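Local coordinates for N-acetylglucosaminidase (Paenibacillus barengoltzii, PDB 6INX), which probably hydrolyses N-acetylglucosamine-containing glycans, as a glycoside hydrolase family 18 N-acetylglucosaminidase, at residues T136-L141 with Y176-Q181; N200-T205 with C310-A315. All coordinates share one frame; numbering follows the deposited sequence.

In the fold
Both contacts join parts of the TIM barrel, the fold of glycoside hydrolase family 18, around its strands. One lies at the start of a strand, the other between a loop and an outer helix. Both segments of contact 1 precede both of contact 2 in the sequence. Their centres are about 27 Å apart and their nearest atoms about 10 Å, so they do not touch. Contact 1 joins helix 126-148 to the chain entering barrel strand 179-183. Contact 2 joins the loop between that strand and helix 213-222 to helix 303-316, which precedes barrel strand 320-324. Strand 230-235 pairs in parallel with both 179-183 and 320-324. Contact 1 is made by charge and hydrogen bonds, contact 2 by aromatic and apolar packing.

Contact 1 of 2, residues T136-L141 with Y176-Q181; sequences TMREAL and YLDFVQ
This is a buried polar contact in which R138, on helix 126-148, grips Y176 and D178 in the segment leading into barrel strand 179-183. The arginine chain bends at chi2 and chi3 (57° and 75°), which brings the guanidinium side-on to the backbone carbonyl of Y176. Two nitrogens share that one oxygen. R138 NE lies 2.8 Å from Y176 O, and R138 NH2 lies 3.1 Å from Y176 O in a more bent bond. Both donors come from the same face of the carbonyl plane, while the oxygen stays near the guanidinium plane. R138 NH2 also forms a salt bridge to D178 OD2 at 2.8 Å. It meets this oxygen from above the carboxylate plane, and the two flat groups are turned 66° apart. Nearer the backbones, R138 CB packs against Y176 CB at 3.9 Å. A leucine in place of R138 would probably leave Y176 O without both of these donors and take the arginine's charge away from D178, which would keep its bonds to H151 through OD1 and to the backbone N of L154 through OD2. NH1 of the arginine has its own partners, D142 in a salt bridge and the backbone oxygen of Y152. The guanidinium is thus held through all three of its nitrogens, which fixes its rotation. R138 and D178 touch L154 and W153 of strand 153-159, the parallel neighbour of 179-183. Helix 126-148 also packs T136 and A140 against helix 84-100.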
loop_
_atom_site.group_PDB
_atom_site.type_symbol
_atom_site.label_atom_id
_atom_site.label_comp_id
_atom_site.label_asym_id
_atom_site.label_seq_id
_atom_site.Cartn_x
_atom_site.Cartn_y
_atom_site.Cartn_z
ATOM N N THR A 136 29.853 -0.388 -10.871
ATOM C CA THR A 136 31.159 0.228 -10.660
ATOM C C THR A 136 31.789 -0.253 -9.358
ATOM O O THR A 136 32.999 -0.503 -9.290
ATOM C CB THR A 136 30.980 1.748 -10.626
ATOM O OG1 THR A 136 30.392 2.174 -11.858
ATOM C CG2 THR A 136 32.310 2.455 -10.440
ATOM N N MET A 137 30.979 -0.396 -8.311
ATOM C CA MET A 137 31.497 -0.889 -7.044
ATOM C C MET A 137 31.941 -2.344 -7.159
ATOM O O MET A 137 32.989 -2.722 -6.619
ATOM C CB MET A 137 30.424 -0.738 -5.968
ATOM C CG MET A 137 30.098 0.723 -5.604
ATOM S SD MET A 137 28.895 0.857 -4.252
ATOM C CE MET A 137 29.822 -0.019 -2.976
ATOM N N ARG A 138 31.155 -3.170 -7.852
ATOM C CA ARG A 138 31.551 -4.559 -8.070
ATOM C C ARG A 138 32.841 -4.644 -8.874
ATOM O O ARG A 138 33.725 -5.442 -8.551
ATOM C CB ARG A 138 30.420 -5.323 -8.761
ATOM C CG ARG A 138 30.847 -6.674 -9.344
ATOM C CD ARG A 138 31.462 -7.583 -8.294
ATOM N NE ARG A 138 30.439 -8.137 -7.430
ATOM C CZ ARG A 138 30.679 -8.834 -6.323
ATOM N NH1 ARG A 138 31.923 -9.061 -5.924
ATOM N NH2 ARG A 138 29.661 -9.291 -5.609
ATOM N N GLU A 139 32.972 -3.816 -9.910
ATOM C CA GLU A 139 34.203 -3.815 -10.697
ATOM C C GLU A 139 35.416 -3.504 -9.833
ATOM O O GLU A 139 36.452 -4.176 -9.938
ATOM C CB GLU A 139 34.075 -2.824 -11.852
ATOM C CG GLU A 139 33.204 -3.360 -12.976
ATOM C CD GLU A 139 32.744 -2.287 -13.945
ATOM O OE1 GLU A 139 32.936 -1.088 -13.658
ATOM O OE2 GLU A 139 32.173 -2.643 -14.996
ATOM N N ALA A 140 35.305 -2.500 -8.956
ATOM C CA ALA A 140 36.441 -2.105 -8.126
ATOM C C ALA A 140 36.762 -3.166 -7.087
ATOM O O ALA A 140 37.937 -3.470 -6.840
ATOM C CB ALA A 140 36.148 -0.768 -7.436
ATOM N N LEU A 141 35.728 -3.743 -6.468
ATOM C CA LEU A 141 35.954 -4.783 -5.471
ATOM C C LEU A 141 36.554 -6.031 -6.107
ATOM O O LEU A 141 37.409 -6.683 -5.501
ATOM C CB LEU A 141 34.645 -5.099 -4.743
ATOM C CG LEU A 141 34.242 -4.017 -3.738
ATOM C CD1 LEU A 141 32.797 -4.207 -3.307
ATOM C CD2 LEU A 141 35.179 -4.028 -2.544
ATOM N N TYR A 176 25.391 -8.149 -10.171
ATOM C CA TYR A 176 26.590 -7.653 -9.506
ATOM C C TYR A 176 26.666 -8.035 -8.038
ATOM O O TYR A 176 27.655 -7.704 -7.377
ATOM C CB TYR A 176 26.669 -6.131 -9.650
ATOM C CG TYR A 176 26.562 -5.737 -11.092
ATOM C CD1 TYR A 176 27.572 -6.061 -11.982
ATOM C CD2 TYR A 176 25.430 -5.100 -11.578
ATOM C CE1 TYR A 176 27.472 -5.729 -13.316
ATOM C CE2 TYR A 176 25.323 -4.762 -12.915
ATOM C CZ TYR A 176 26.348 -5.086 -13.775
ATOM O OH TYR A 176 26.244 -4.761 -15.108
ATOM N N LEU A 177 25.680 -8.765 -7.524
ATOM C CA LEU A 177 25.548 -9.003 -6.094
ATOM C C LEU A 177 25.696 -10.479 -5.754
ATOM O O LEU A 177 25.233 -11.352 -6.498
ATOM C CB LEU A 177 24.175 -8.553 -5.616
ATOM C CG LEU A 177 23.838 -7.102 -5.938
ATOM C CD1 LEU A 177 22.452 -6.805 -5.406
ATOM C CD2 LEU A 177 24.896 -6.165 -5.353
ATOM N N ASP A 178 26.327 -10.749 -4.611
ATOM C CA ASP A 178 26.363 -12.118 -4.103
ATOM C C ASP A 178 24.980 -12.572 -3.672
ATOM O O ASP A 178 24.601 -13.728 -3.893
ATOM C CB ASP A 178 27.338 -12.222 -2.933
ATOM C CG ASP A 178 28.770 -11.994 -3.352
ATOM O OD1 ASP A 178 29.456 -12.980 -3.688
ATOM O OD2 ASP A 178 29.208 -10.835 -3.371
ATOM N N PHE A 179 24.227 -11.687 -3.025
ATOM C CA PHE A 179 22.822 -11.945 -2.748
ATOM C C PHE A 179 22.116 -10.622 -2.489
ATOM O O PHE A 179 22.749 -9.568 -2.350
ATOM C CB PHE A 179 22.599 -12.957 -1.612
ATOM C CG PHE A 179 23.327 -12.646 -0.330
ATOM C CD1 PHE A 179 24.483 -13.336 0.002
ATOM C CD2 PHE A 179 22.833 -11.716 0.572
ATOM C CE1 PHE A 179 25.142 -13.084 1.194
ATOM C CE2 PHE A 179 23.493 -11.458 1.768
ATOM C CZ PHE A 179 24.647 -12.144 2.077
ATOM N N VAL A 180 20.783 -10.700 -2.481
ATOM C CA VAL A 180 19.885 -9.581 -2.220
ATOM C C VAL A 180 19.160 -9.884 -0.918
ATOM O O VAL A 180 18.457 -10.896 -0.818
ATOM C CB VAL A 180 18.866 -9.419 -3.359
ATOM C CG1 VAL A 180 17.880 -8.275 -3.054
ATOM C CG2 VAL A 180 19.570 -9.216 -4.688
ATOM N N GLN A 181 19.302 -9.010 0.075
ATOM C CA GLN A 181 18.592 -9.175 1.341
ATOM C C GLN A 181 17.286 -8.401 1.266
ATOM O O GLN A 181 17.294 -7.170 1.185
ATOM C CB GLN A 181 19.448 -8.666 2.489
ATOM C CG GLN A 181 20.779 -9.363 2.584
ATOM C CD GLN A 181 21.670 -8.707 3.590
ATOM O OE1 GLN A 181 22.143 -7.588 3.374
ATOM N NE2 GLN A 181 21.897 -9.381 4.710
#

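Contact 2 of 2, residues N200-T205 with C310-A315; sequences NLYTGT and CDYVKA
L201 has CG anti to its own nitrogen (chi1 -179°), and Y312 does the same from helix 303-316 (chi1 -180°), which sends the leucine and the tyrosine ring toward each other. The hydroxyl end of Y202 reaches the same ring. L201 CD1 sits over one face of Y312, off-centre toward the rim. It lies 3.9 Å from Y312 CG and 4.2 Å from the ring centroid, a CH-pi contact. The Y202 hydroxyl comes to the edge of the Y312 ring, near its plane, with Y202 OH 3.6 Å from Y312 CD2. Y202 CE1 is 4.1 Å from Y312 CE2. The two aromatic planes stand 82° apart in an oblique pair, with centroids separated by 5.9 Å. L201 also packs against its chain neighbour, its CG lying 3.7 Å above the plane of the Y202 ring. The leucine therefore touches both tyrosine rings. Helix 213-222 borders the site: V213 touches L201, and V217 touches Y312. The far end of Y312 also meets this helix, since its hydroxyl is hydrogen-bonded to D214. Between loop 200-205 and helix 303-316 the contact is van der Waals and CH-pi packing, with one hydroxyl resting against a ring edge and no polar bond between the two. The fit therefore rests on shape. The Y312 ring is oriented by L201 over its face and by D214 at its hydroxyl.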
loop_
_atom_site.group_PDB
_atom_site.type_symbol
_atom_site.label_atom_id
_atom_site.label_comp_id
_atom_site.label_asym_id
_atom_site.label_seq_id
_atom_site.Cartn_x
_atom_site.Cartn_y
_atom_site.Cartn_z
ATOM N N ASN A 200 5.401 -10.369 8.412
ATOM C CA ASN A 200 4.601 -11.576 8.226
ATOM C C ASN A 200 5.076 -12.433 7.058
ATOM O O ASN A 200 5.321 -11.939 5.955
ATOM C CB ASN A 200 3.129 -11.215 7.994
ATOM C CG ASN A 200 2.921 -10.196 6.861
ATOM O OD1 ASN A 200 3.623 -9.171 6.772
ATOM N ND2 ASN A 200 1.926 -10.461 6.001
ATOM N N LEU A 201 5.148 -13.744 7.304
ATOM C CA LEU A 201 5.488 -14.686 6.249
ATOM C C LEU A 201 4.474 -14.651 5.105
ATOM O O LEU A 201 4.854 -14.570 3.933
ATOM C CB LEU A 201 5.612 -16.094 6.840
ATOM C CG LEU A 201 5.995 -17.164 5.822
ATOM C CD1 LEU A 201 7.299 -16.792 5.128
ATOM C CD2 LEU A 201 6.124 -18.521 6.508
ATOM N N TYR A 202 3.171 -14.746 5.414
ATOM C CA TYR A 202 2.151 -14.774 4.375
ATOM C C TYR A 202 1.162 -13.629 4.545
ATOM O O TYR A 202 0.952 -13.112 5.644
ATOM C CB TYR A 202 1.346 -16.089 4.382
ATOM C CG TYR A 202 2.144 -17.336 4.080
ATOM C CD1 TYR A 202 2.599 -17.618 2.804
ATOM C CD2 TYR A 202 2.431 -18.239 5.092
ATOM C CE1 TYR A 202 3.327 -18.779 2.546
ATOM C CE2 TYR A 202 3.150 -19.390 4.845
ATOM C CZ TYR A 202 3.593 -19.654 3.579
ATOM O OH TYR A 202 4.311 -20.811 3.348
ATOM N N THR A 203 0.524 -13.260 3.439
ATOM C CA THR A 203 -0.503 -12.226 3.448
ATOM C C THR A 203 -1.800 -12.787 4.017
ATOM O O THR A 203 -2.192 -13.914 3.714
ATOM C CB THR A 203 -0.722 -11.709 2.028
ATOM O OG1 THR A 203 0.523 -11.201 1.527
ATOM C CG2 THR A 203 -1.776 -10.602 1.996
ATOM N N GLY A 204 -2.449 -12.007 4.872
ATOM C CA GLY A 204 -3.672 -12.432 5.526
ATOM C C GLY A 204 -4.934 -11.879 4.889
ATOM O O GLY A 204 -4.950 -10.767 4.361
ATOM N N THR A 205 -6.008 -12.663 4.981
ATOM C CA THR A 205 -7.306 -12.225 4.483
ATOM C C THR A 205 -7.817 -11.050 5.307
ATOM O O THR A 205 -7.697 -11.024 6.535
ATOM C CB THR A 205 -8.320 -13.387 4.506
ATOM O OG1 THR A 205 -9.562 -12.964 3.920
ATOM C CG2 THR A 205 -8.603 -13.857 5.926
ATOM N N CYS A 310 12.014 -20.248 8.220
ATOM C CA CYS A 310 13.090 -21.157 7.829
ATOM C C CYS A 310 12.572 -22.299 6.962
ATOM O O CYS A 310 13.200 -22.653 5.956
ATOM C CB CYS A 310 13.782 -21.713 9.072
ATOM S SG CYS A 310 14.726 -20.501 9.999
ATOM N N ASP A 311 11.427 -22.887 7.335
ATOM C CA ASP A 311 10.835 -23.939 6.514
ATOM C C ASP A 311 10.512 -23.426 5.119
ATOM O O ASP A 311 10.658 -24.155 4.131
ATOM C CB ASP A 311 9.552 -24.472 7.160
ATOM C CG ASP A 311 9.790 -25.134 8.508
ATOM O OD1 ASP A 311 10.932 -25.552 8.788
ATOM O OD2 ASP A 311 8.823 -25.246 9.289
ATOM N N TYR A 312 10.049 -22.173 5.023
ATOM C CA TYR A 312 9.750 -21.571 3.727
ATOM C C TYR A 312 11.014 -21.412 2.893
ATOM O O TYR A 312 11.011 -21.685 1.686
ATOM C CB TYR A 312 9.073 -20.213 3.957
ATOM C CG TYR A 312 8.689 -19.445 2.703
ATOM C CD1 TYR A 312 9.553 -18.501 2.138
ATOM C CD2 TYR A 312 7.445 -19.628 2.113
ATOM C CE1 TYR A 312 9.195 -17.795 0.995
ATOM C CE2 TYR A 312 7.079 -18.920 0.968
ATOM C CZ TYR A 312 7.956 -18.005 0.421
ATOM O OH TYR A 312 7.584 -17.312 -0.715
ATOM N N VAL A 313 12.110 -20.986 3.522
ATOM C CA VAL A 313 13.378 -20.850 2.809
ATOM C C VAL A 313 13.805 -22.190 2.222
ATOM O O VAL A 313 14.218 -22.275 1.061
ATOM C CB VAL A 313 14.449 -20.265 3.749
ATOM C CG1 VAL A 313 15.856 -20.544 3.239
ATOM C CG2 VAL A 313 14.237 -18.761 3.922
ATOM N N LYS A 314 13.671 -23.261 3.006
ATOM C CA LYS A 314 14.072 -24.584 2.534
ATOM C C LYS A 314 13.159 -25.072 1.416
ATOM O O LYS A 314 13.632 -25.558 0.384
ATOM C CB LYS A 314 14.076 -25.575 3.699
ATOM C CG LYS A 314 15.126 -25.289 4.758
ATOM C CD LYS A 314 14.948 -26.228 5.939
ATOM C CE LYS A 314 16.190 -26.280 6.791
ATOM N NZ LYS A 314 15.956 -27.083 8.025
ATOM N N ALA A 315 11.843 -24.932 1.595
ATOM C CA ALA A 315 10.904 -25.448 0.609
ATOM C C ALA A 315 11.011 -24.693 -0.708
ATOM O O ALA A 315 10.904 -25.292 -1.786
ATOM C CB ALA A 315 9.478 -25.376 1.154
#